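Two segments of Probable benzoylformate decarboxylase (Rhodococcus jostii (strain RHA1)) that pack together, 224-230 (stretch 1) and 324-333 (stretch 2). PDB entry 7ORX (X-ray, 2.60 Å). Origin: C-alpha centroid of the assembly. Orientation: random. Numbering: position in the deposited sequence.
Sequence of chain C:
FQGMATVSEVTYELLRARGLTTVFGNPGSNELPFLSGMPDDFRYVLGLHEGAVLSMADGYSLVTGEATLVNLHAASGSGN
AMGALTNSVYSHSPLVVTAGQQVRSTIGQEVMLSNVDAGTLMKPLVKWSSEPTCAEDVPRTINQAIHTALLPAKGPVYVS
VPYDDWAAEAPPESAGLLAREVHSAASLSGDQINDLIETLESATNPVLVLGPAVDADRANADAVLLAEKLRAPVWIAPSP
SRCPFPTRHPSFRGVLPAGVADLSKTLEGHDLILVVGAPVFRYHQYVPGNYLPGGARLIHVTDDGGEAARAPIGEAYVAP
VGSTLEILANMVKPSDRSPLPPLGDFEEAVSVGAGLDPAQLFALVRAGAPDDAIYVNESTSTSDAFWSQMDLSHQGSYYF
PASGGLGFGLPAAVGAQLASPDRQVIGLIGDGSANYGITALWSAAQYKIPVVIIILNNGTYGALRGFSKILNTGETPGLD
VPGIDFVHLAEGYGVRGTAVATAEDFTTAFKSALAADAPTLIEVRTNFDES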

# COMPACT_ATOMS: atom_id res chain seq x y z
N VAL C 224 39.57 4.81 -15.43
CA VAL C 224 41.05 4.84 -15.33
C VAL C 224 41.55 5.90 -16.29
O VAL C 224 42.33 6.77 -15.86
CB VAL C 224 41.72 3.48 -15.58
CG1 VAL C 224 43.17 3.66 -15.99
CG2 VAL C 224 41.61 2.56 -14.37
N LEU C 225 41.12 5.84 -17.55
CA LEU C 225 41.68 6.73 -18.59
C LEU C 225 41.38 8.18 -18.21
O LEU C 225 42.24 9.05 -18.36
CB LEU C 225 41.11 6.32 -19.94
CG LEU C 225 41.54 7.20 -21.11
CD1 LEU C 225 43.06 7.32 -21.21
CD2 LEU C 225 40.94 6.67 -22.39
N LEU C 226 40.21 8.42 -17.65
CA LEU C 226 39.76 9.78 -17.26
C LEU C 226 40.61 10.31 -16.10
O LEU C 226 41.01 11.46 -16.16
CB LEU C 226 38.27 9.73 -16.88
CG LEU C 226 37.68 11.07 -16.43
CD1 LEU C 226 37.86 12.13 -17.51
CD2 LEU C 226 36.20 10.93 -16.08
N ALA C 227 40.86 9.48 -15.08
CA ALA C 227 41.76 9.82 -13.96
C ALA C 227 43.17 10.11 -14.51
O ALA C 227 43.76 11.09 -14.03
CB ALA C 227 41.77 8.71 -12.93
N GLU C 228 43.68 9.31 -15.45
CA GLU C 228 45.00 9.57 -16.09
C GLU C 228 44.98 10.95 -16.75
O GLU C 228 45.91 11.74 -16.50
CB GLU C 228 45.42 8.45 -17.04
CG GLU C 228 46.13 7.31 -16.29
CD GLU C 228 46.10 5.92 -16.93
OE1 GLU C 228 45.47 5.79 -18.06
OE2 GLU C 228 46.67 4.96 -16.29
N LYS C 229 43.93 11.29 -17.50
CA LYS C 229 43.90 12.55 -18.28
C LYS C 229 43.85 13.76 -17.35
O LYS C 229 44.47 14.77 -17.68
CB LYS C 229 42.69 12.59 -19.22
CG LYS C 229 42.73 11.51 -20.29
CD LYS C 229 42.50 12.02 -21.68
CE LYS C 229 42.78 10.99 -22.74
NZ LYS C 229 41.80 11.14 -23.84
N LEU C 230 43.11 13.67 -16.25
CA LEU C 230 42.95 14.78 -15.28
C LEU C 230 44.01 14.73 -14.18
O LEU C 230 43.96 15.61 -13.32
CB LEU C 230 41.56 14.70 -14.66
CG LEU C 230 40.41 15.02 -15.59
CD1 LEU C 230 39.10 14.81 -14.84
CD2 LEU C 230 40.51 16.45 -16.13
N THR C 324 28.75 7.84 -20.66
CA THR C 324 29.17 9.18 -20.21
C THR C 324 30.69 9.14 -20.01
O THR C 324 31.41 9.92 -20.66
CB THR C 324 28.41 9.59 -18.94
OG1 THR C 324 27.01 9.55 -19.26
CG2 THR C 324 28.80 10.96 -18.44
N LEU C 325 31.13 8.19 -19.19
CA LEU C 325 32.54 7.99 -18.80
C LEU C 325 33.41 7.73 -20.03
O LEU C 325 34.52 8.27 -20.09
CB LEU C 325 32.58 6.81 -17.82
CG LEU C 325 33.43 6.97 -16.60
CD1 LEU C 325 33.33 8.36 -16.02
CD2 LEU C 325 32.98 5.94 -15.57
N GLU C 326 32.92 6.90 -20.96
CA GLU C 326 33.60 6.56 -22.23
C GLU C 326 33.82 7.87 -23.00
O GLU C 326 34.96 8.14 -23.38
CB GLU C 326 32.80 5.54 -23.03
CG GLU C 326 33.40 5.21 -24.38
CD GLU C 326 32.56 4.34 -25.33
OE1 GLU C 326 31.57 3.70 -24.87
OE2 GLU C 326 32.90 4.29 -26.55
N ILE C 327 32.75 8.65 -23.19
CA ILE C 327 32.79 9.93 -23.95
C ILE C 327 33.81 10.85 -23.27
O ILE C 327 34.71 11.37 -23.99
CB ILE C 327 31.39 10.57 -24.07
CG1 ILE C 327 30.64 10.10 -25.32
CG2 ILE C 327 31.49 12.08 -24.04
CD1 ILE C 327 29.32 9.35 -25.04
N LEU C 328 33.70 11.07 -21.95
CA LEU C 328 34.52 12.08 -21.26
C LEU C 328 35.98 11.64 -21.33
O LEU C 328 36.86 12.49 -21.55
CB LEU C 328 34.10 12.18 -19.80
CG LEU C 328 32.75 12.76 -19.48
CD1 LEU C 328 32.52 12.66 -17.97
CD2 LEU C 328 32.66 14.20 -19.96
N ALA C 329 36.24 10.36 -21.09
CA ALA C 329 37.59 9.76 -21.06
C ALA C 329 38.27 9.97 -22.41
O ALA C 329 39.48 10.22 -22.44
CB ALA C 329 37.50 8.30 -20.72
N ASN C 330 37.53 9.87 -23.50
CA ASN C 330 38.14 9.91 -24.86
C ASN C 330 38.26 11.36 -25.35
O ASN C 330 38.94 11.53 -26.36
CB ASN C 330 37.42 8.98 -25.84
CG ASN C 330 37.71 7.52 -25.53
OD1 ASN C 330 38.86 7.10 -25.31
ND2 ASN C 330 36.66 6.73 -25.46
N MET C 331 37.69 12.36 -24.66
CA MET C 331 37.57 13.73 -25.22
C MET C 331 38.12 14.84 -24.31
O MET C 331 38.45 15.92 -24.88
CB MET C 331 36.11 14.03 -25.57
CG MET C 331 35.81 13.76 -27.03
SD MET C 331 34.18 14.52 -27.45
CE MET C 331 34.10 14.31 -29.23
N VAL C 332 38.25 14.64 -23.00
CA VAL C 332 38.97 15.63 -22.13
C VAL C 332 40.45 15.69 -22.54
O VAL C 332 41.02 14.64 -22.91
CB VAL C 332 38.82 15.37 -20.62
CG1 VAL C 332 37.36 15.38 -20.20
CG2 VAL C 332 39.49 14.09 -20.22
N LYS C 333 41.01 16.90 -22.50
CA LYS C 333 42.42 17.22 -22.86
C LYS C 333 43.29 16.83 -21.66
O LYS C 333 42.91 17.08 -20.52
CB LYS C 333 42.60 18.72 -23.19
CG LYS C 333 42.07 19.20 -24.54
CD LYS C 333 42.49 18.33 -25.75
CE LYS C 333 43.89 17.69 -25.72
NZ LYS C 333 44.94 18.50 -26.37

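Stretch 1 is helical and packs against the helix of stretch 2; Val332 and Lys333 lie in the loop of that stretch. The two helices run in broadly the same direction, their axes inclined by 33° and approaching to 8.3 Å. The nearest backbone register is at Ala329, whose CA is 4.4 Å from the CA of Leu226, with only a methyl side chain at this point. Together the stretches bury 426 Å² between residues at least 99 positions apart in sequence.

At the start of stretch 1, Val224 points away from the partner and makes no contact. Leu225 points toward it, and its CD2 lies 4.2 Å from CB of Ala329 and 3.6 Å from OD1 of Asn330. The first of these is an apolar packing contact; the second brings a methyl group up to an amide oxygen, a van der Waals approach without a polar partner on the leucine side.

Leu226 has the largest covered area in either stretch. Its CA-to-CB bond runs sideways. CB sits 4.2 Å from CB of Ala329, and beyond it the two methyls diverge: CD2 meets CD1 of Leu325 at 3.9 Å and CD1 packs against CG2 of Val332 at 3.7 Å; CB of Leu328 lies close to both methyls, 4.4 Å from CD1 of Leu226. One leucine thus touches residues from successive turns of the helix and Val332 beyond them, closing an apolar cluster in which all five side chains are buried.

Ala227 and Glu228 lie out of reach of stretch 2, and OE2 of Glu228 is hydrogen-bonded elsewhere in the structure.

One turn after Leu225, Lys229 again points toward stretch 2 and supplies the one hydrogen bond between the stretches, from its NZ to the backbone O of Ala329 at 2.9 Å. This carbonyl accepts no backbone hydrogen bond within stretch 2, and the ammonium group serves it. The aliphatic part of the lysine packs as well: CB lies 3.7 Å from CG2 of Val332, and CD comes within 3.3 Å of the Val332 O. Lys229 therefore combines a polar tip with an apolar stem, so that Lys229 and Leu226 both pack on CG2 of Val332.

Leu230 is buried but adds little here, its side chain remaining 4.8 Å or more from stretch 2.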